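ESX secretion system protein EccC (Thermomonospora curvata, PDB 4NH0) forms part of the type VII (ESX) secretion machinery that exports proteins such as EsxA and EsxB, has weak ATPase activity and might act as the translocase subunit. Local coordinates at residues Lys317-Leu321 with Val422-Phe426; Ile310-Gly316 with Ile477-Phe482; Leu341-Gly347 with Ala361-Glu367. All coordinates share one frame; numbering follows the deposited sequence.

All three contacts lie in the first FtsK domain and reach one mixed sheet. Interactions 1 and 2 share the sulfate and touch, Lys-317 packing against Leu-479; interactions 1 and 3 are joined by neighbouring strands 418-424 and 337-343. Interaction 1 is the buried one, small in area, held by charge between a helix start and a strand end. Interaction 2, partly buried, joins the P-loop to strand 473-479 and the loop after it by backbone bonds and an arginine. Interaction 3 buries the most surface and lies at the sheet margin: parallel strand pairing that gives way to a turn, where a phenylalanine ring covers a glutamate. It stays about 9 Å (nearest atoms) from interaction 2.

Interaction 1: residues Lys317-Leu321 with Val422-Phe426; sequences KSELL and VLDEF. With SO4 (sulfate ion), chain C.
The Walker A lysine and the Walker B acids of the first FtsK domain face each other here: Lys-317, at the start of helix 317-329, sends its ammonium to Asp-424 at the end of strand 418-424. CG of the lysine stands anti to the backbone N (chi1 178°), and bends at its last two torsions swing NZ onto the carboxylate, where it lies 2.9 Å from Asp-424 OD2 and 3.1 Å from Asp-424 OD1. The salt bridge is thus forked, though each hydrogen bond in it is weak. Glu-425, inferred to be the active-site residue, adds a long salt bridge, its OE1 4.0 Å from Lys-317 NZ; the same oxygen takes a weak bond from Gln-459 N. This pairing of a phosphate-binding loop with an acid-tipped strand is the core of a P-loop NTPase, and helix 317-321 runs nearly antiparallel (170°) to strand 422-424. One turn along, Leu-321 packs against the Asp-424 carboxylate: CD1 lies 3.7 Å from Asp-424 OD2, while CD2 meets Val-422 CG1 at 4.1 Å, the two side chains running past one another in opposite senses. At the helix start, Lys-317 N gives a bond of 2.7 Å to sulfate O4, and Ser-318 N one of 3.1 Å to sulfate O3. Ser-318 OG is hydrogen-bonded to Thr-349 OG1.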
ATOM      1  N   LYS A 317     -48.663   5.696   8.661  1.00 89.46           N
ATOM      2  CA  LYS A 317     -47.760   6.440   7.788  1.00 68.24           C
ATOM      3  C   LYS A 317     -46.963   5.499   6.897  1.00 69.34           C
ATOM      4  O   LYS A 317     -46.782   5.758   5.709  1.00 71.16           O
ATOM      5  CB  LYS A 317     -46.811   7.312   8.611  1.00 75.69           C
ATOM      6  CG  LYS A 317     -45.802   8.088   7.777  1.00 67.23           C
ATOM      7  CD  LYS A 317     -44.841   8.874   8.654  1.00 69.09           C
ATOM      8  CE  LYS A 317     -44.019   7.951   9.539  1.00 81.63           C
ATOM      9  NZ  LYS A 317     -43.228   6.975   8.742  1.00 78.97           N
ATOM     10  N   SER A 318     -46.492   4.404   7.481  1.00 76.97           N
ATOM     11  CA  SER A 318     -45.741   3.404   6.737  1.00 79.81           C
ATOM     12  C   SER A 318     -46.605   2.759   5.659  1.00 78.28           C
ATOM     13  O   SER A 318     -46.161   2.569   4.528  1.00 75.81           O
ATOM     14  CB  SER A 318     -45.195   2.334   7.684  1.00 87.86           C
ATOM     15  OG  SER A 318     -44.427   1.373   6.981  1.00 95.16           O
ATOM     16  N   GLU A 319     -47.843   2.436   6.014  1.00 79.66           N
ATOM     17  CA  GLU A 319     -48.752   1.764   5.092  1.00 74.41           C
ATOM     18  C   GLU A 319     -49.211   2.691   3.972  1.00 69.77           C
ATOM     19  O   GLU A 319     -49.459   2.247   2.852  1.00 77.01           O
ATOM     20  CB  GLU A 319     -49.965   1.212   5.847  1.00 77.23           C
ATOM     21  CG  GLU A 319     -50.923   0.407   4.984  1.00 76.71           C
ATOM     22  CD  GLU A 319     -50.313  -0.886   4.477  1.00 85.73           C
ATOM     23  OE1 GLU A 319     -49.323  -1.358   5.076  1.00 92.59           O
ATOM     24  OE2 GLU A 319     -50.823  -1.433   3.478  1.00 82.46           O
ATOM     25  N   LEU A 320     -49.323   3.979   4.278  1.00 66.03           N
ATOM     26  CA  LEU A 320     -49.723   4.962   3.278  1.00 60.07           C
ATOM     27  C   LEU A 320     -48.663   5.098   2.193  1.00 65.59           C
ATOM     28  O   LEU A 320     -48.981   5.154   1.006  1.00 66.32           O
ATOM     29  CB  LEU A 320     -49.982   6.321   3.927  1.00 61.68           C
ATOM     30  CG  LEU A 320     -50.321   7.450   2.953  1.00 45.66           C
ATOM     31  CD1 LEU A 320     -51.553   7.095   2.140  1.00 47.11           C
ATOM     32  CD2 LEU A 320     -50.524   8.765   3.687  1.00 46.95           C
ATOM     33  N   LEU A 321     -47.402   5.151   2.610  1.00 62.29           N
ATOM     34  CA  LEU A 321     -46.289   5.296   1.680  1.00 58.57           C
ATOM     35  C   LEU A 321     -46.174   4.091   0.755  1.00 62.78           C
ATOM     36  O   LEU A 321     -45.815   4.229  -0.412  1.00 56.81           O
ATOM     37  CB  LEU A 321     -44.981   5.505   2.443  1.00 55.96           C
ATOM     38  CG  LEU A 321     -44.894   6.792   3.263  1.00 48.29           C
ATOM     39  CD1 LEU A 321     -43.593   6.851   4.044  1.00 61.31           C
ATOM     40  CD2 LEU A 321     -45.037   8.006   2.362  1.00 45.42           C
ATOM     41  N   VAL A 422     -38.879   9.478  -2.084  1.00 60.36           N
ATOM     42  CA  VAL A 422     -39.609   9.337  -0.833  1.00 55.90           C
ATOM     43  C   VAL A 422     -38.644   9.206   0.339  1.00 67.96           C
ATOM     44  O   VAL A 422     -38.061   8.145   0.557  1.00 82.08           O
ATOM     45  CB  VAL A 422     -40.543   8.117  -0.863  1.00 54.63           C
ATOM     46  CG1 VAL A 422     -41.416   8.088   0.377  1.00 48.63           C
ATOM     47  CG2 VAL A 422     -41.400   8.142  -2.116  1.00 53.10           C
ATOM     48  N   LEU A 423     -38.476  10.289   1.090  1.00 57.94           N
ATOM     49  CA  LEU A 423     -37.568  10.289   2.229  1.00 63.42           C
ATOM     50  C   LEU A 423     -38.353  10.273   3.535  1.00 70.83           C
ATOM     51  O   LEU A 423     -38.984  11.263   3.902  1.00 79.53           O
ATOM     52  CB  LEU A 423     -36.640  11.507   2.173  1.00 61.33           C
ATOM     53  CG  LEU A 423     -35.280  11.422   2.876  1.00 62.75           C
ATOM     54  CD1 LEU A 423     -34.371  12.534   2.387  1.00 52.38           C
ATOM     55  CD2 LEU A 423     -35.411  11.482   4.390  1.00 68.75           C
ATOM     56  N   ASP A 424     -38.307   9.144   4.234  1.00 72.22           N
ATOM     57  CA  ASP A 424     -38.995   9.008   5.510  1.00 79.34           C
ATOM     58  C   ASP A 424     -38.107   9.495   6.651  1.00 85.66           C
ATOM     59  O   ASP A 424     -36.882   9.410   6.568  1.00 85.60           O
ATOM     60  CB  ASP A 424     -39.412   7.555   5.745  1.00 83.18           C
ATOM     61  CG  ASP A 424     -40.542   7.424   6.751  1.00 88.67           C
ATOM     62  OD1 ASP A 424     -40.772   8.378   7.523  1.00 91.38           O
ATOM     63  OD2 ASP A 424     -41.200   6.364   6.769  1.00 82.51           O
ATOM     64  N   GLU A 425     -38.738  10.008   7.704  1.00 95.57           N
ATOM     65  CA  GLU A 425     -38.041  10.488   8.896  1.00 85.84           C
ATOM     66  C   GLU A 425     -37.007  11.564   8.580  1.00 83.75           C
ATOM     67  O   GLU A 425     -35.898  11.544   9.112  1.00 93.93           O
ATOM     68  CB  GLU A 425     -37.363   9.325   9.624  1.00 86.54           C
ATOM     69  CG  GLU A 425     -38.331   8.295  10.171  1.00104.91           C
ATOM     70  CD  GLU A 425     -39.332   8.897  11.131  1.00112.95           C
ATOM     71  OE1 GLU A 425     -40.440   8.336  11.258  1.00104.35           O
ATOM     72  OE2 GLU A 425     -39.015   9.931  11.758  1.00 98.96           O
ATOM     73  N   PHE A 426     -37.377  12.507   7.719  1.00 81.77           N
ATOM     74  CA  PHE A 426     -36.471  13.584   7.343  1.00 77.90           C
ATOM     75  C   PHE A 426     -36.266  14.554   8.499  1.00 83.72           C
ATOM     76  O   PHE A 426     -35.296  15.311   8.521  1.00 86.69           O
ATOM     77  CB  PHE A 426     -37.002  14.331   6.120  1.00 85.56           C
ATOM     78  CG  PHE A 426     -38.120  15.282   6.428  1.00 84.54           C
ATOM     79  CD1 PHE A 426     -39.404  14.816   6.653  1.00 90.02           C
ATOM     80  CD2 PHE A 426     -37.889  16.646   6.486  1.00 70.94           C
ATOM     81  CE1 PHE A 426     -40.432  15.690   6.935  1.00 94.83           C
ATOM     82  CE2 PHE A 426     -38.914  17.524   6.767  1.00 73.14           C
ATOM     83  CZ  PHE A 426     -40.187  17.046   6.990  1.00 87.46           C
TER
HETATM   84  S   SO4 C1401     -47.105   4.092  11.361  1.00 91.48           S
HETATM   85  O1  SO4 C1401     -47.319   3.308  12.572  1.00 91.39           O
HETATM   86  O2  SO4 C1401     -45.782   4.703  11.404  1.00 93.72           O
HETATM   87  O3  SO4 C1401     -47.203   3.217  10.200  1.00 72.82           O
HETATM   88  O4  SO4 C1401     -48.119   5.137  11.271  1.00 86.91           O

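Interaction 2: residues Ile310-Gly316 with Ile477-Phe482; sequences IGATGSG and IGLRTF. With SO4 (sulfate ion), chain C.
Ser-315 lays its CB over one face of the Arg-480 guanidinium, and at the edge of the same group NH2 donates to Thr-313 O (3.1 Å, N-H...O 156°). The oxygen lies near the guanidinium plane, whereas the donor stands above the carbonyl plane of Thr-313. Arg-480 starts out extended and bends at chi3 (53°), which curls its tip round the turn from Ala-312 to Ser-315. That turn is type II, and Gly-314 suits it: its phi is positive (99°), where a CB would crowd the carbonyl oxygen of Thr-313 and run into Arg-480 NH2. The backbone bond from Ser-315 N to Ala-312 O closes the turn; Ser-315 OG also donates to Ala-312 O, a very short bond of doubtful exact length. On its other flank Ser-315 packs CB to CB with Leu-479 at 3.7 Å. A side chain on Gly-311 would collide with Ser-315 OG.

Before the turn, the end of strand 306-310 pairs in parallel with strand 473-479: Ile-310 N reaches Ile-477 O at 3.0 Å and Leu-479 N reaches Ile-310 O at 2.9 Å. Beyond the strands Ala-312 N bonds to Arg-480 O at 3.0 Å, one residue past the parallel register. Ile-310 CG2 touches Thr-481 CG2 at 4.2 Å; the hydroxyl of Thr-481 is bonded to Ser-483 O. On the anion side Gly-314 N grips sulfate O1 at 2.7 Å and Gly-316 N adds a weaker bond to O4. An anion cradled by backbone amides between a strand and a helix is the hallmark of the Walker A P-loop, here the predicted first ATP site.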
ATOM      1  N   ILE A 310     -47.049  13.888   7.388  1.00 75.56           N
ATOM      2  CA  ILE A 310     -46.756  13.728   8.806  1.00 69.77           C
ATOM      3  C   ILE A 310     -47.748  12.766   9.448  1.00 66.30           C
ATOM      4  O   ILE A 310     -48.953  12.863   9.223  1.00 78.63           O
ATOM      5  CB  ILE A 310     -46.793  15.078   9.548  1.00 67.06           C
ATOM      6  CG1 ILE A 310     -45.732  16.023   8.986  1.00 71.98           C
ATOM      7  CG2 ILE A 310     -46.579  14.881  11.040  1.00 74.72           C
ATOM      8  CD1 ILE A 310     -44.323  15.478   9.069  1.00 77.95           C
ATOM      9  N   GLY A 311     -47.233  11.831  10.238  1.00 73.06           N
ATOM     10  CA  GLY A 311     -48.072  10.873  10.929  1.00 77.88           C
ATOM     11  C   GLY A 311     -47.324  10.167  12.039  1.00 87.27           C
ATOM     12  O   GLY A 311     -46.305   9.521  11.800  1.00 91.08           O
ATOM     13  N   ALA A 312     -47.831  10.291  13.261  1.00 83.91           N
ATOM     14  CA  ALA A 312     -47.214   9.647  14.415  1.00 80.41           C
ATOM     15  C   ALA A 312     -47.342   8.132  14.324  1.00 88.37           C
ATOM     16  O   ALA A 312     -47.961   7.605  13.400  1.00 97.67           O
ATOM     17  CB  ALA A 312     -47.837  10.157  15.702  1.00 90.93           C
ATOM     18  N   THR A 313     -46.752   7.433  15.288  1.00 81.75           N
ATOM     19  CA  THR A 313     -46.779   5.976  15.301  1.00 88.64           C
ATOM     20  C   THR A 313     -48.199   5.448  15.465  1.00 89.01           C
ATOM     21  O   THR A 313     -48.895   5.801  16.416  1.00 93.62           O
ATOM     22  CB  THR A 313     -45.898   5.407  16.426  1.00 84.28           C
ATOM     23  OG1 THR A 313     -44.541   5.826  16.231  1.00115.65           O
ATOM     24  CG2 THR A 313     -45.956   3.888  16.432  1.00 77.93           C
ATOM     25  N   GLY A 314     -48.624   4.607  14.530  1.00 90.61           N
ATOM     26  CA  GLY A 314     -49.946   4.012  14.585  1.00 95.44           C
ATOM     27  C   GLY A 314     -50.950   4.715  13.694  1.00 97.86           C
ATOM     28  O   GLY A 314     -52.125   4.350  13.664  1.00107.41           O
ATOM     29  N   SER A 315     -50.489   5.726  12.967  1.00 96.33           N
ATOM     30  CA  SER A 315     -51.357   6.471  12.063  1.00 90.72           C
ATOM     31  C   SER A 315     -51.373   5.841  10.677  1.00 81.42           C
ATOM     32  O   SER A 315     -52.146   6.245   9.810  1.00 79.72           O
ATOM     33  CB  SER A 315     -50.910   7.930  11.973  1.00 82.98           C
ATOM     34  OG  SER A 315     -49.564   8.023  11.542  1.00 93.91           O
ATOM     35  N   GLY A 316     -50.513   4.847  10.473  1.00 88.51           N
ATOM     36  CA  GLY A 316     -50.443   4.150   9.203  1.00 80.86           C
ATOM     37  C   GLY A 316     -49.593   4.876   8.180  1.00 85.65           C
ATOM     38  O   GLY A 316     -49.777   4.699   6.976  1.00 82.38           O
ATOM     39  N   ILE A 477     -50.112  15.995   3.415  1.00 58.43           N
ATOM     40  CA  ILE A 477     -50.936  14.919   3.945  1.00 58.52           C
ATOM     41  C   ILE A 477     -50.726  14.782   5.445  1.00 64.42           C
ATOM     42  O   ILE A 477     -49.645  14.409   5.899  1.00 74.93           O
ATOM     43  CB  ILE A 477     -50.627  13.574   3.268  1.00 61.29           C
ATOM     44  CG1 ILE A 477     -50.906  13.656   1.768  1.00 59.33           C
ATOM     45  CG2 ILE A 477     -51.448  12.462   3.895  1.00 52.27           C
ATOM     46  CD1 ILE A 477     -50.754  12.342   1.045  1.00 51.77           C
ATOM     47  N   GLY A 478     -51.766  15.086   6.213  1.00 74.54           N
ATOM     48  CA  GLY A 478     -51.677  15.035   7.657  1.00 70.74           C
ATOM     49  C   GLY A 478     -52.482  13.908   8.268  1.00 74.02           C
ATOM     50  O   GLY A 478     -53.708  13.977   8.345  1.00 80.89           O
ATOM     51  N   LEU A 479     -51.789  12.861   8.701  1.00 64.35           N
ATOM     52  CA  LEU A 479     -52.423  11.789   9.452  1.00 61.64           C
ATOM     53  C   LEU A 479     -52.552  12.213  10.909  1.00 81.54           C
ATOM     54  O   LEU A 479     -52.432  13.395  11.226  1.00 88.03           O
ATOM     55  CB  LEU A 479     -51.624  10.493   9.335  1.00 75.54           C
ATOM     56  CG  LEU A 479     -51.345  10.009   7.912  1.00 55.66           C
ATOM     57  CD1 LEU A 479     -50.637   8.669   7.934  1.00 67.28           C
ATOM     58  CD2 LEU A 479     -52.634   9.923   7.115  1.00 68.50           C
ATOM     59  N   ARG A 480     -52.792  11.255  11.797  1.00 79.31           N
ATOM     60  CA  ARG A 480     -52.905  11.569  13.215  1.00 87.67           C
ATOM     61  C   ARG A 480     -51.564  12.032  13.773  1.00 89.87           C
ATOM     62  O   ARG A 480     -50.619  11.250  13.869  1.00101.05           O
ATOM     63  CB  ARG A 480     -53.418  10.362  14.000  1.00 83.08           C
ATOM     64  CG  ARG A 480     -53.552  10.619  15.490  1.00 81.17           C
ATOM     65  CD  ARG A 480     -54.230   9.459  16.192  1.00 86.82           C
ATOM     66  NE  ARG A 480     -53.581   8.188  15.890  1.00 86.34           N
ATOM     67  CZ  ARG A 480     -52.415   7.807  16.401  1.00 86.95           C
ATOM     68  NH1 ARG A 480     -51.764   8.602  17.237  1.00 68.35           N
ATOM     69  NH2 ARG A 480     -51.899   6.631  16.072  1.00 92.04           N
ATOM     70  N   THR A 481     -51.488  13.309  14.132  1.00 90.12           N
ATOM     71  CA  THR A 481     -50.251  13.890  14.642  1.00 87.62           C
ATOM     72  C   THR A 481     -50.103  13.666  16.141  1.00 95.06           C
ATOM     73  O   THR A 481     -51.017  13.168  16.798  1.00 93.81           O
ATOM     74  CB  THR A 481     -50.179  15.399  14.354  1.00 86.55           C
ATOM     75  OG1 THR A 481     -51.269  16.065  15.003  1.00 90.00           O
ATOM     76  CG2 THR A 481     -50.251  15.659  12.860  1.00 86.29           C
ATOM     77  N   PHE A 482     -48.945  14.038  16.676  1.00111.49           N
ATOM     78  CA  PHE A 482     -48.671  13.877  18.099  1.00113.79           C
ATOM     79  C   PHE A 482     -49.235  15.037  18.908  1.00104.65           C
ATOM     80  O   PHE A 482     -49.858  14.831  19.946  1.00102.58           O
ATOM     81  CB  PHE A 482     -47.166  13.751  18.347  1.00115.73           C
ATOM     82  CG  PHE A 482     -46.804  13.582  19.796  1.00113.66           C
ATOM     83  CD1 PHE A 482     -46.785  12.324  20.375  1.00110.09           C
ATOM     84  CD2 PHE A 482     -46.480  14.679  20.579  1.00114.30           C
ATOM     85  CE1 PHE A 482     -46.454  12.163  21.706  1.00111.07           C
ATOM     86  CE2 PHE A 482     -46.149  14.523  21.911  1.00115.33           C
ATOM     87  CZ  PHE A 482     -46.134  13.263  22.476  1.00115.58           C
TER
HETATM   88  S   SO4 C1401     -47.105   4.092  11.361  1.00 91.48           S
HETATM   89  O1  SO4 C1401     -47.319   3.308  12.572  1.00 91.39           O
HETATM   90  O2  SO4 C1401     -45.782   4.703  11.404  1.00 93.72           O
HETATM   91  O3  SO4 C1401     -47.203   3.217  10.200  1.00 72.82           O
HETATM   92  O4  SO4 C1401     -48.119   5.137  11.271  1.00 86.91           O

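Interaction 3: residues Leu341-Gly347 with Ala361-Glu367; sequences LVDFKGG and AIITNLE
The margin of the FtsK 1 sheet is closed by strand 359-364, which pairs in parallel with strand 337-343: Leu-341 N donates to Ala-361 O (3.1 Å), Ile-363 N to Leu-341 O (2.9 Å) and Asp-343 N to Ile-363 O (3.0 Å). Val-342 and Ile-363 point the same way and lie side by side, and Met-376 of helix 371-394 touches both. In this RecA-like order, the strand of the Walker B acids, 418-424, borders 337-343 on the other side. Beyond the strands Phe-344 O takes two bonds, from Leu-366 N at 2.7 Å and from Glu-367 N at 2.9 Å. With CG anti to the backbone N (chi1 176°), the Phe-344 ring swings back over Glu-367, whose CB makes a CH-pi contact over the face, 4.2 Å from the centroid; Leu-366 CB meets ring atom CD1 at 4.0 Å. An alanine in place of Phe-344 would remove this cover, and the Glu-367 side chain would probably be freer to turn. That carboxylate also takes a weak bond from Gly-346 N to OE2, and Lys-345 NZ lies 4.1 Å from Glu-367 OE1, too far for a salt bridge.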
ATOM      1  N   LEU A 341     -36.394   5.285  -2.840  1.00 60.50           N
ATOM      2  CA  LEU A 341     -37.046   5.094  -1.553  1.00 56.73           C
ATOM      3  C   LEU A 341     -36.042   5.176  -0.411  1.00 58.67           C
ATOM      4  O   LEU A 341     -35.140   4.348  -0.302  1.00 70.84           O
ATOM      5  CB  LEU A 341     -37.777   3.753  -1.535  1.00 62.50           C
ATOM      6  CG  LEU A 341     -38.690   3.552  -2.748  1.00 61.42           C
ATOM      7  CD1 LEU A 341     -39.336   2.178  -2.732  1.00 65.94           C
ATOM      8  CD2 LEU A 341     -39.744   4.646  -2.807  1.00 63.67           C
ATOM      9  N   VAL A 342     -36.208   6.183   0.440  1.00 59.47           N
ATOM     10  CA  VAL A 342     -35.253   6.448   1.508  1.00 61.23           C
ATOM     11  C   VAL A 342     -35.911   6.474   2.884  1.00 71.98           C
ATOM     12  O   VAL A 342     -36.917   7.149   3.088  1.00 68.85           O
ATOM     13  CB  VAL A 342     -34.528   7.789   1.282  1.00 65.25           C
ATOM     14  CG1 VAL A 342     -33.522   8.046   2.389  1.00 66.67           C
ATOM     15  CG2 VAL A 342     -33.847   7.804  -0.076  1.00 62.52           C
ATOM     16  N   ASP A 343     -35.335   5.729   3.822  1.00 75.97           N
ATOM     17  CA  ASP A 343     -35.767   5.770   5.213  1.00 86.27           C
ATOM     18  C   ASP A 343     -34.559   6.022   6.107  1.00 82.51           C
ATOM     19  O   ASP A 343     -33.595   5.260   6.085  1.00 84.77           O
ATOM     20  CB  ASP A 343     -36.467   4.468   5.608  1.00102.40           C
ATOM     21  CG  ASP A 343     -37.298   4.612   6.871  1.00101.25           C
ATOM     22  OD1 ASP A 343     -37.063   5.565   7.641  1.00 91.74           O
ATOM     23  OD2 ASP A 343     -38.190   3.766   7.094  1.00 98.31           O
ATOM     24  N   PHE A 344     -34.614   7.097   6.888  1.00 76.89           N
ATOM     25  CA  PHE A 344     -33.496   7.473   7.746  1.00 80.28           C
ATOM     26  C   PHE A 344     -33.246   6.440   8.837  1.00 89.98           C
ATOM     27  O   PHE A 344     -32.101   6.095   9.126  1.00103.86           O
ATOM     28  CB  PHE A 344     -33.741   8.845   8.374  1.00 93.86           C
ATOM     29  CG  PHE A 344     -32.673   9.264   9.341  1.00 93.11           C
ATOM     30  CD1 PHE A 344     -31.414   9.619   8.891  1.00 89.67           C
ATOM     31  CD2 PHE A 344     -32.930   9.309  10.700  1.00105.64           C
ATOM     32  CE1 PHE A 344     -30.429  10.005   9.776  1.00 93.96           C
ATOM     33  CE2 PHE A 344     -31.948   9.695  11.591  1.00109.35           C
ATOM     34  CZ  PHE A 344     -30.696  10.044  11.128  1.00102.21           C
ATOM     35  N   LYS A 345     -34.324   5.949   9.440  1.00 86.88           N
ATOM     36  CA  LYS A 345     -34.217   4.923  10.470  1.00 93.01           C
ATOM     37  C   LYS A 345     -34.532   3.549   9.883  1.00 92.09           C
ATOM     38  O   LYS A 345     -35.051   3.446   8.773  1.00 98.38           O
ATOM     39  CB  LYS A 345     -35.147   5.241  11.645  1.00 98.53           C
ATOM     40  CG  LYS A 345     -35.077   6.694  12.100  1.00 94.46           C
ATOM     41  CD  LYS A 345     -35.802   6.914  13.419  1.00 87.80           C
ATOM     42  CE  LYS A 345     -35.376   5.893  14.463  1.00 90.93           C
ATOM     43  NZ  LYS A 345     -35.920   6.217  15.811  1.00 98.51           N
ATOM     44  N   GLY A 346     -34.221   2.496  10.633  1.00106.11           N
ATOM     45  CA  GLY A 346     -34.364   1.136  10.142  1.00111.33           C
ATOM     46  C   GLY A 346     -35.792   0.669   9.935  1.00106.36           C
ATOM     47  O   GLY A 346     -36.184  -0.388  10.428  1.00109.49           O
ATOM     48  N   GLY A 347     -36.570   1.450   9.194  1.00105.17           N
ATOM     49  CA  GLY A 347     -37.944   1.093   8.900  1.00101.56           C
ATOM     50  C   GLY A 347     -38.039   0.134   7.732  1.00101.22           C
ATOM     51  O   GLY A 347     -37.289   0.246   6.762  1.00 99.74           O
ATOM     52  N   ALA A 361     -33.251   2.568  -6.217  1.00 77.96           N
ATOM     53  CA  ALA A 361     -32.509   2.357  -4.979  1.00 75.10           C
ATOM     54  C   ALA A 361     -33.406   2.369  -3.745  1.00 83.74           C
ATOM     55  O   ALA A 361     -34.315   3.189  -3.632  1.00 86.98           O
ATOM     56  CB  ALA A 361     -31.426   3.409  -4.838  1.00 73.46           C
ATOM     57  N   ILE A 362     -33.136   1.451  -2.822  1.00 78.59           N
ATOM     58  CA  ILE A 362     -33.791   1.448  -1.519  1.00 67.96           C
ATOM     59  C   ILE A 362     -32.756   1.707  -0.432  1.00 70.07           C
ATOM     60  O   ILE A 362     -32.048   0.795  -0.005  1.00 86.87           O
ATOM     61  CB  ILE A 362     -34.512   0.118  -1.235  1.00 72.78           C
ATOM     62  CG1 ILE A 362     -35.563  -0.162  -2.307  1.00 64.48           C
ATOM     63  CG2 ILE A 362     -35.167   0.149   0.137  1.00 69.08           C
ATOM     64  CD1 ILE A 362     -36.309  -1.460  -2.108  1.00 72.41           C
ATOM     65  N   ILE A 363     -32.662   2.957   0.002  1.00 65.71           N
ATOM     66  CA  ILE A 363     -31.681   3.341   1.007  1.00 67.19           C
ATOM     67  C   ILE A 363     -32.301   3.332   2.399  1.00 82.61           C
ATOM     68  O   ILE A 363     -32.965   4.286   2.800  1.00 87.93           O
ATOM     69  CB  ILE A 363     -31.097   4.730   0.716  1.00 77.05           C
ATOM     70  CG1 ILE A 363     -30.648   4.818  -0.744  1.00 71.76           C
ATOM     71  CG2 ILE A 363     -29.940   5.026   1.652  1.00 75.44           C
ATOM     72  CD1 ILE A 363     -30.158   6.188  -1.149  1.00 66.15           C
ATOM     73  N   THR A 364     -32.080   2.245   3.131  1.00 87.29           N
ATOM     74  CA  THR A 364     -32.649   2.094   4.463  1.00 89.34           C
ATOM     75  C   THR A 364     -31.580   2.175   5.544  1.00 89.93           C
ATOM     76  O   THR A 364     -30.410   1.886   5.293  1.00 97.78           O
ATOM     77  CB  THR A 364     -33.400   0.757   4.604  1.00 97.00           C
ATOM     78  OG1 THR A 364     -33.766   0.556   5.974  1.00101.08           O
ATOM     79  CG2 THR A 364     -32.521  -0.397   4.149  1.00 89.52           C
ATOM     80  N   ASN A 365     -31.997   2.578   6.742  1.00 87.52           N
ATOM     81  CA  ASN A 365     -31.129   2.615   7.914  1.00 94.87           C
ATOM     82  C   ASN A 365     -29.893   3.489   7.715  1.00 87.86           C
ATOM     83  O   ASN A 365     -28.818   2.994   7.379  1.00 87.92           O
ATOM     84  CB  ASN A 365     -30.710   1.193   8.296  1.00 94.96           C
ATOM     85  CG  ASN A 365     -30.091   1.115   9.675  1.00118.00           C
ATOM     86  OD1 ASN A 365     -30.148   2.070  10.451  1.00111.91           O
ATOM     87  ND2 ASN A 365     -29.500  -0.029   9.991  1.00123.36           N
ATOM     88  N   LEU A 366     -30.053   4.792   7.929  1.00 84.77           N
ATOM     89  CA  LEU A 366     -28.952   5.737   7.780  1.00 74.98           C
ATOM     90  C   LEU A 366     -28.546   6.339   9.117  1.00 85.10           C
ATOM     91  O   LEU A 366     -27.514   7.002   9.220  1.00 94.84           O
ATOM     92  CB  LEU A 366     -29.331   6.850   6.804  1.00 74.55           C
ATOM     93  CG  LEU A 366     -29.536   6.427   5.351  1.00 67.11           C
ATOM     94  CD1 LEU A 366     -29.824   7.634   4.480  1.00 60.50           C
ATOM     95  CD2 LEU A 366     -28.315   5.678   4.850  1.00 68.09           C
ATOM     96  N   GLU A 367     -29.362   6.105  10.138  1.00 89.80           N
ATOM     97  CA  GLU A 367     -29.096   6.626  11.473  1.00 99.93           C
ATOM     98  C   GLU A 367     -27.827   6.015  12.060  1.00107.04           C
ATOM     99  O   GLU A 367     -27.186   6.605  12.927  1.00106.92           O
ATOM    100  CB  GLU A 367     -30.284   6.355  12.400  1.00103.64           C
ATOM    101  CG  GLU A 367     -30.387   4.908  12.858  1.00124.39           C
ATOM    102  CD  GLU A 367     -31.719   4.578  13.500  1.00118.07           C
ATOM    103  OE1 GLU A 367     -32.207   5.391  14.310  1.00102.59           O
ATOM    104  OE2 GLU A 367     -32.273   3.501  13.197  1.00113.37           O
TER